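Local coordinates for protein beta-L-arabinobiosidase (Bacteroides thetaiotaomicron, PDB 5MQR) that probably hydrolyses glycosidic bonds of plant pectin in the gut as a beta-L-arabinobiosidase, perhaps with sialidase activity as well, at residues G445-L450 / R603-K608; K472-L477 / T529-A534. All blocks are in the same frame, centred on the assembly; numbering follows the deposited sequence. Where two conformers were deposited one is given.

Interaction 1: G445-L450 / R603-K608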
loop_
_atom_site.group_PDB
_atom_site.type_symbol
_atom_site.label_atom_id
_atom_site.label_comp_id
_atom_site.label_asym_id
_atom_site.label_seq_id
_atom_site.Cartn_x
_atom_site.Cartn_y
_atom_site.Cartn_z
ATOM N N GLY A 445 -0.118 16.047 -26.072
ATOM C CA GLY A 445 1.153 16.550 -25.561
ATOM C C GLY A 445 1.100 16.738 -24.054
ATOM O O GLY A 445 0.865 15.776 -23.315
ATOM N N GLU A 446 1.250 17.989 -23.620
ATOM C CA GLU A 446 1.276 18.356 -22.192
ATOM C C GLU A 446 -0.138 18.289 -21.563
ATOM O O GLU A 446 -0.275 18.355 -20.343
ATOM C CB GLU A 446 1.906 19.774 -22.017
ATOM C CG GLU A 446 0.946 20.937 -22.326
ATOM C CD GLU A 446 1.606 22.294 -22.626
ATOM O OE1 GLU A 446 2.343 22.368 -23.638
ATOM O OE2 GLU A 446 1.340 23.312 -21.899
ATOM N N TRP A 447 -1.171 18.188 -22.401
ATOM C CA TRP A 447 -2.553 18.313 -21.977
ATOM C C TRP A 447 -3.295 16.969 -21.844
ATOM O O TRP A 447 -3.271 16.122 -22.760
ATOM C CB TRP A 447 -3.332 19.167 -22.976
ATOM C CG TRP A 447 -2.852 20.586 -23.179
ATOM C CD1 TRP A 447 -2.260 21.092 -24.296
ATOM C CD2 TRP A 447 -3.007 21.681 -22.281
ATOM N NE1 TRP A 447 -1.991 22.416 -24.133
ATOM C CE2 TRP A 447 -2.438 22.812 -22.904
ATOM C CE3 TRP A 447 -3.529 21.810 -20.990
ATOM C CZ2 TRP A 447 -2.391 24.067 -22.289
ATOM C CZ3 TRP A 447 -3.497 23.058 -20.380
ATOM C CH2 TRP A 447 -2.938 24.173 -21.037
ATOM N N LEU A 448 -3.975 16.809 -20.716
ATOM C CA LEU A 448 -5.047 15.828 -20.588
ATOM C C LEU A 448 -6.312 16.503 -21.108
ATOM O O LEU A 448 -6.709 17.540 -20.573
ATOM C CB LEU A 448 -5.230 15.418 -19.139
ATOM C CG LEU A 448 -6.316 14.380 -18.838
ATOM C CD1 LEU A 448 -6.140 13.080 -19.622
ATOM C CD2 LEU A 448 -6.299 14.098 -17.351
ATOM N N LYS A 449 -6.919 15.943 -22.154
ATOM C CA LYS A 449 -8.045 16.597 -22.844
ATOM C C LYS A 449 -9.339 15.866 -22.566
ATOM O O LYS A 449 -9.389 14.648 -22.621
ATOM C CB LYS A 449 -7.821 16.639 -24.354
ATOM C CG LYS A 449 -8.681 17.655 -25.103
ATOM C CD LYS A 449 -8.733 17.504 -26.628
ATOM C CE LYS A 449 -7.539 16.807 -27.230
ATOM N NZ LYS A 449 -7.378 17.004 -28.674
ATOM N N LEU A 450 -10.372 16.652 -22.270
ATOM C CA LEU A 450 -11.718 16.186 -22.115
ATOM C C LEU A 450 -12.526 16.778 -23.266
ATOM O O LEU A 450 -12.570 17.997 -23.412
ATOM C CB LEU A 450 -12.276 16.687 -20.793
ATOM C CG LEU A 450 -11.642 16.057 -19.549
ATOM C CD1 LEU A 450 -10.234 16.551 -19.321
ATOM C CD2 LEU A 450 -12.482 16.377 -18.322
ATOM N N ARG A 603 -8.868 21.339 -21.372
ATOM C CA ARG A 603 -7.548 20.767 -21.238
ATOM C C ARG A 603 -6.919 21.106 -19.876
ATOM O O ARG A 603 -7.022 22.243 -19.410
ATOM C CB ARG A 603 -6.671 21.313 -22.331
ATOM C CG ARG A 603 -7.023 20.811 -23.709
ATOM C CD ARG A 603 -6.196 21.574 -24.712
ATOM N NE ARG A 603 -6.384 21.091 -26.065
ATOM C CZ ARG A 603 -7.437 21.345 -26.830
ATOM N NH1 ARG A 603 -8.463 22.059 -26.385
ATOM N NH2 ARG A 603 -7.474 20.856 -28.058
ATOM N N ILE A 604 -6.267 20.128 -19.246
ATOM C CA ILE A 604 -5.492 20.398 -18.030
ATOM C C ILE A 604 -4.068 19.880 -18.178
ATOM O O ILE A 604 -3.803 18.971 -18.953
ATOM C CB ILE A 604 -6.171 19.873 -16.740
ATOM C CG1 ILE A 604 -6.398 18.364 -16.807
ATOM C CG2 ILE A 604 -7.505 20.583 -16.530
ATOM C CD1 ILE A 604 -6.921 17.758 -15.515
ATOM N N ALA A 605 -3.163 20.518 -17.447
ATOM C CA ALA A 605 -1.760 20.170 -17.449
ATOM C C ALA A 605 -1.107 20.487 -16.103
ATOM O O ALA A 605 -1.565 21.356 -15.370
ATOM C CB ALA A 605 -1.040 20.935 -18.556
ATOM N N ASN A 606 -0.015 19.786 -15.813
ATOM C CA ASN A 606 0.861 20.100 -14.679
ATOM C C ASN A 606 0.085 20.066 -13.362
ATOM O O ASN A 606 0.099 21.025 -12.589
ATOM C CB ASN A 606 1.552 21.451 -14.883
ATOM C CG ASN A 606 2.376 21.490 -16.147
ATOM O OD1 ASN A 606 3.219 20.628 -16.377
ATOM N ND2 ASN A 606 2.138 22.486 -16.966
ATOM N N VAL A 607 -0.600 18.956 -13.129
ATOM C CA VAL A 607 -1.459 18.838 -11.988
ATOM C C VAL A 607 -0.548 18.511 -10.805
ATOM O O VAL A 607 0.133 17.489 -10.835
ATOM C CB VAL A 607 -2.498 17.725 -12.200
ATOM C CG1 VAL A 607 -3.356 17.570 -10.959
ATOM C CG2 VAL A 607 -3.349 18.019 -13.423
ATOM N N LYS A 608 -0.529 19.386 -9.792
ATOM C CA LYS A 608 0.183 19.169 -8.520
ATOM C C LYS A 608 -0.736 19.279 -7.313
ATOM O O LYS A 608 -1.562 20.186 -7.224
ATOM C CB LYS A 608 1.280 20.209 -8.287
ATOM C CG LYS A 608 2.317 20.334 -9.375
ATOM C CD LYS A 608 3.305 21.446 -8.992
ATOM C CE LYS A 608 4.009 22.060 -10.203
ATOM N NZ LYS A 608 5.028 21.125 -10.776
HETATM O O HOH W 1 1.149 18.168 -18.099
#
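Arg-603 reaches across the face of the Trp-447 indole, its CB lying 3.5 Å from Trp-447 CE3. With CG anti to the carbonyl carbon (chi1 -70°), the arginine chain, extended from CG to NE, brings CD over the indole, 3.9 Å from the centroid of the five-membered ring and 15° off its normal, a CH-pi contact. The guanidinium stands almost perpendicular to the indole (86°), so the aliphatic part of the arginine, not its cationic plane, lies on the ring. Beside it runs Lys-449, its CD over one guanidinium face. The two cationic ends share the carboxylate of Glu-444, each by a salt bridge. Ala-605 CB comes to 3.6 Å from Trp-447 CE3. With an alanine in place of Trp-447, the aliphatic part of Arg-603 would probably lose its flat support and be freer to swing away from Glu-444. On the reverse face of the sheet Leu-448 and Ile-604 lie side by side, and their backbones hydrogen-bond, Leu-448 N to Ile-604 O at 2.8 Å and Ile-604 N to Leu-448 O at 2.9 Å. Strand 447-452 lies between 441-444 and 600-610, which pairs onward with 470-479, while Leu-448 and Ile-604 pack on Trp-431 of strand 431-435.

Interaction 2: K472-L477 / T529-A534; sequences KVSFDL and TYHVEA
His-531 and Asp-476 face each other as a non-hydrogen-bonded antiparallel pair, and the histidine can be followed atom by atom. Its CB lies 3.5 Å from Asp-476 OD1. CG, anti to the backbone N (chi1 -172°), carries the ring out on the side of the sheet that holds Asp-476, and the second torsion turns ND1 to OD1: ND1 donates to OD1 at 2.8 Å, with 156° at the hydrogen. His-531 CG and CE1 also lie by Asp-476 OD1, at 3.6 and 3.9 Å. The oxygen lies close to the imidazole plane, yet the donor meets the carboxylate from above its own plane, 47° out of it, the two flat groups being turned obliquely to each other. At the far end of the ring, NE2 comes 4.1 Å from Ser-474 CB. The second carboxylate oxygen, OD2, takes a hydrogen bond from Asn-606 ND2, so both oxygens are held and the rotation of the group is largely fixed; the nearby negative charge would be expected to favour a protonated imidazole.

The opposite face of the ladder is mostly apolar, Tyr-530 being the exception, its hydroxyl bonded to Glu-525 N. Val-532 CB rests over one face of the Phe-475 ring, 4.1 Å from its centroid, in a CH-pi contact, and Leu-477 CD2 meets Val-532 CG2 at 4.1 Å. Phe-475 also packs edge-to-face with Phe-569. Six backbone hydrogen bonds, reciprocal at Val-473 with Ala-534, Phe-475 with Val-532 and Leu-477 with Tyr-530, run through the pairing.

The alternation is that of amphipathic strands, and the packing of the apolar face on strand 487-492 of a second sheet is consistent with a beta sandwich, within a region assigned to the sialidase-like carbohydrate-binding module family.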
loop_
_atom_site.group_PDB
_atom_site.type_symbol
_atom_site.label_atom_id
_atom_site.label_comp_id
_atom_site.label_asym_id
_atom_site.label_seq_id
_atom_site.Cartn_x
_atom_site.Cartn_y
_atom_site.Cartn_z
ATOM N N LYS A 472 -3.218 21.992 -1.058
ATOM C CA LYS A 472 -3.053 22.857 -2.232
ATOM C C LYS A 472 -3.123 22.002 -3.464
ATOM O O LYS A 472 -2.569 20.935 -3.491
ATOM C CB LYS A 472 -1.744 23.652 -2.243
ATOM C CG LYS A 472 -1.468 24.368 -0.938
ATOM C CD LYS A 472 -0.589 25.619 -1.118
ATOM C CE LYS A 472 -0.390 26.379 0.200
ATOM N NZ LYS A 472 0.701 25.742 0.999
ATOM N N VAL A 473 -3.842 22.495 -4.460
ATOM C CA VAL A 473 -4.054 21.849 -5.741
ATOM C C VAL A 473 -3.747 22.891 -6.792
ATOM O O VAL A 473 -4.344 23.952 -6.771
ATOM C CB VAL A 473 -5.525 21.401 -5.895
ATOM C CG1 VAL A 473 -5.772 20.784 -7.276
ATOM C CG2 VAL A 473 -5.869 20.407 -4.794
ATOM N N SER A 474 -2.821 22.623 -7.699
ATOM C CA SER A 474 -2.623 23.536 -8.802
ATOM C C SER A 474 -2.581 22.814 -10.129
ATOM O O SER A 474 -2.276 21.627 -10.201
ATOM C CB SER A 474 -1.372 24.379 -8.601
ATOM O OG SER A 474 -0.251 23.542 -8.591
ATOM N N PHE A 475 -2.935 23.543 -11.174
ATOM C CA PHE A 475 -2.968 22.991 -12.516
ATOM C C PHE A 475 -3.158 24.116 -13.495
ATOM O O PHE A 475 -3.647 25.184 -13.128
ATOM C CB PHE A 475 -4.091 21.930 -12.685
ATOM C CG PHE A 475 -5.467 22.417 -12.304
ATOM C CD1 PHE A 475 -6.288 23.027 -13.247
ATOM C CD2 PHE A 475 -5.945 22.259 -11.007
ATOM C CE1 PHE A 475 -7.540 23.487 -12.901
ATOM C CE2 PHE A 475 -7.211 22.720 -10.662
ATOM C CZ PHE A 475 -8.002 23.336 -11.607
ATOM N N ASP A 476 -2.744 23.873 -14.735
ATOM C CA ASP A 476 -3.025 24.772 -15.846
ATOM C C ASP A 476 -4.289 24.308 -16.544
ATOM O O ASP A 476 -4.496 23.121 -16.725
ATOM C CB ASP A 476 -1.854 24.817 -16.817
ATOM C CG ASP A 476 -0.621 25.398 -16.194
ATOM O OD1 ASP A 476 -0.703 26.523 -15.666
ATOM O OD2 ASP A 476 0.434 24.741 -16.212
ATOM N N LEU A 477 -5.112 25.262 -16.953
ATOM C CA LEU A 477 -6.454 25.014 -17.467
ATOM C C LEU A 477 -6.650 25.840 -18.713
ATOM O O LEU A 477 -6.368 27.048 -18.721
ATOM C CB LEU A 477 -7.484 25.463 -16.433
ATOM C CG LEU A 477 -8.976 25.409 -16.740
ATOM C CD1 LEU A 477 -9.464 23.993 -17.003
ATOM C CD2 LEU A 477 -9.705 26.006 -15.546
ATOM N N THR A 529 -4.497 29.890 -21.490
ATOM C CA THR A 529 -4.032 29.047 -20.408
ATOM C C THR A 529 -4.035 29.862 -19.098
ATOM O O THR A 529 -3.401 30.917 -19.015
ATOM C CB THR A 529 -2.627 28.509 -20.732
ATOM O OG1 THR A 529 -2.721 27.638 -21.867
ATOM C CG2 THR A 529 -2.028 27.729 -19.554
ATOM N N TYR A 530 -4.762 29.356 -18.102
ATOM C CA TYR A 530 -4.878 29.954 -16.777
ATOM C C TYR A 530 -4.187 29.029 -15.761
ATOM O O TYR A 530 -4.415 27.820 -15.771
ATOM C CB TYR A 530 -6.351 30.093 -16.395
ATOM C CG TYR A 530 -7.144 31.031 -17.276
ATOM C CD1 TYR A 530 -7.004 32.419 -17.161
ATOM C CD2 TYR A 530 -8.041 30.545 -18.212
ATOM C CE1 TYR A 530 -7.735 33.292 -17.961
ATOM C CE2 TYR A 530 -8.773 31.408 -19.010
ATOM C CZ TYR A 530 -8.609 32.776 -18.877
ATOM O OH TYR A 530 -9.338 33.601 -19.659
ATOM N N HIS A 531 -3.324 29.585 -14.916
ATOM C CA HIS A 531 -2.743 28.825 -13.854
ATOM C C HIS A 531 -3.640 28.939 -12.615
ATOM O O HIS A 531 -3.772 30.022 -12.036
ATOM C CB HIS A 531 -1.321 29.285 -13.553
ATOM C CG HIS A 531 -0.626 28.382 -12.594
ATOM N ND1 HIS A 531 -0.322 27.072 -12.904
ATOM C CD2 HIS A 531 -0.235 28.566 -11.309
ATOM C CE1 HIS A 531 0.238 26.495 -11.853
ATOM N NE2 HIS A 531 0.307 27.381 -10.876
ATOM N N VAL A 532 -4.251 27.822 -12.235
ATOM C CA VAL A 532 -5.208 27.788 -11.140
ATOM C C VAL A 532 -4.572 27.151 -9.930
ATOM O O VAL A 532 -3.957 26.097 -10.064
ATOM C CB VAL A 532 -6.458 26.966 -11.482
ATOM C CG1 VAL A 532 -7.496 27.103 -10.371
ATOM C CG2 VAL A 532 -7.035 27.442 -12.808
ATOM N N GLU A 533 -4.701 27.807 -8.771
ATOM C CA GLU A 533 -4.274 27.221 -7.489
ATOM C C GLU A 533 -5.426 27.325 -6.504
ATOM O O GLU A 533 -6.006 28.375 -6.306
ATOM C CB GLU A 533 -3.006 27.870 -6.888
ATOM C CG GLU A 533 -2.447 27.063 -5.697
ATOM C CD GLU A 533 -1.078 27.507 -5.198
ATOM O OE1 GLU A 533 -0.598 28.565 -5.638
ATOM O OE2 GLU A 533 -0.484 26.792 -4.342
ATOM N N ALA A 534 -5.781 26.203 -5.909
ATOM C CA ALA A 534 -6.833 26.142 -4.921
ATOM C C ALA A 534 -6.201 25.723 -3.580
ATOM O O ALA A 534 -5.476 24.722 -3.516
ATOM C CB ALA A 534 -7.901 25.167 -5.359
#

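From the N terminus the chain first lays down 445-450, then 472-477, and returns through 529-534 before reaching 603-608. Interaction 2 therefore closes a loop of 51 residues nested inside the 152-residue loop, devoid of helix, that interaction 1 closes. Strand 600-610 joins the two contacts by pairing with 470-479: Ala-605 O lies 2.9 Å from Asp-476 N, and Lys-608 O 2.8 Å from Ser-474 N, both probable hydrogen bonds. The order across the sheet is 447-452, 600-610, 470-479, 530-537. The strands closing the two loops pair into one antiparallel sheet, while much of what lies between them builds the facing one. Trp-447 lies across 603-608 and Ser-478, its CH2 packing on Thr-529 OG1 at 3.6 Å.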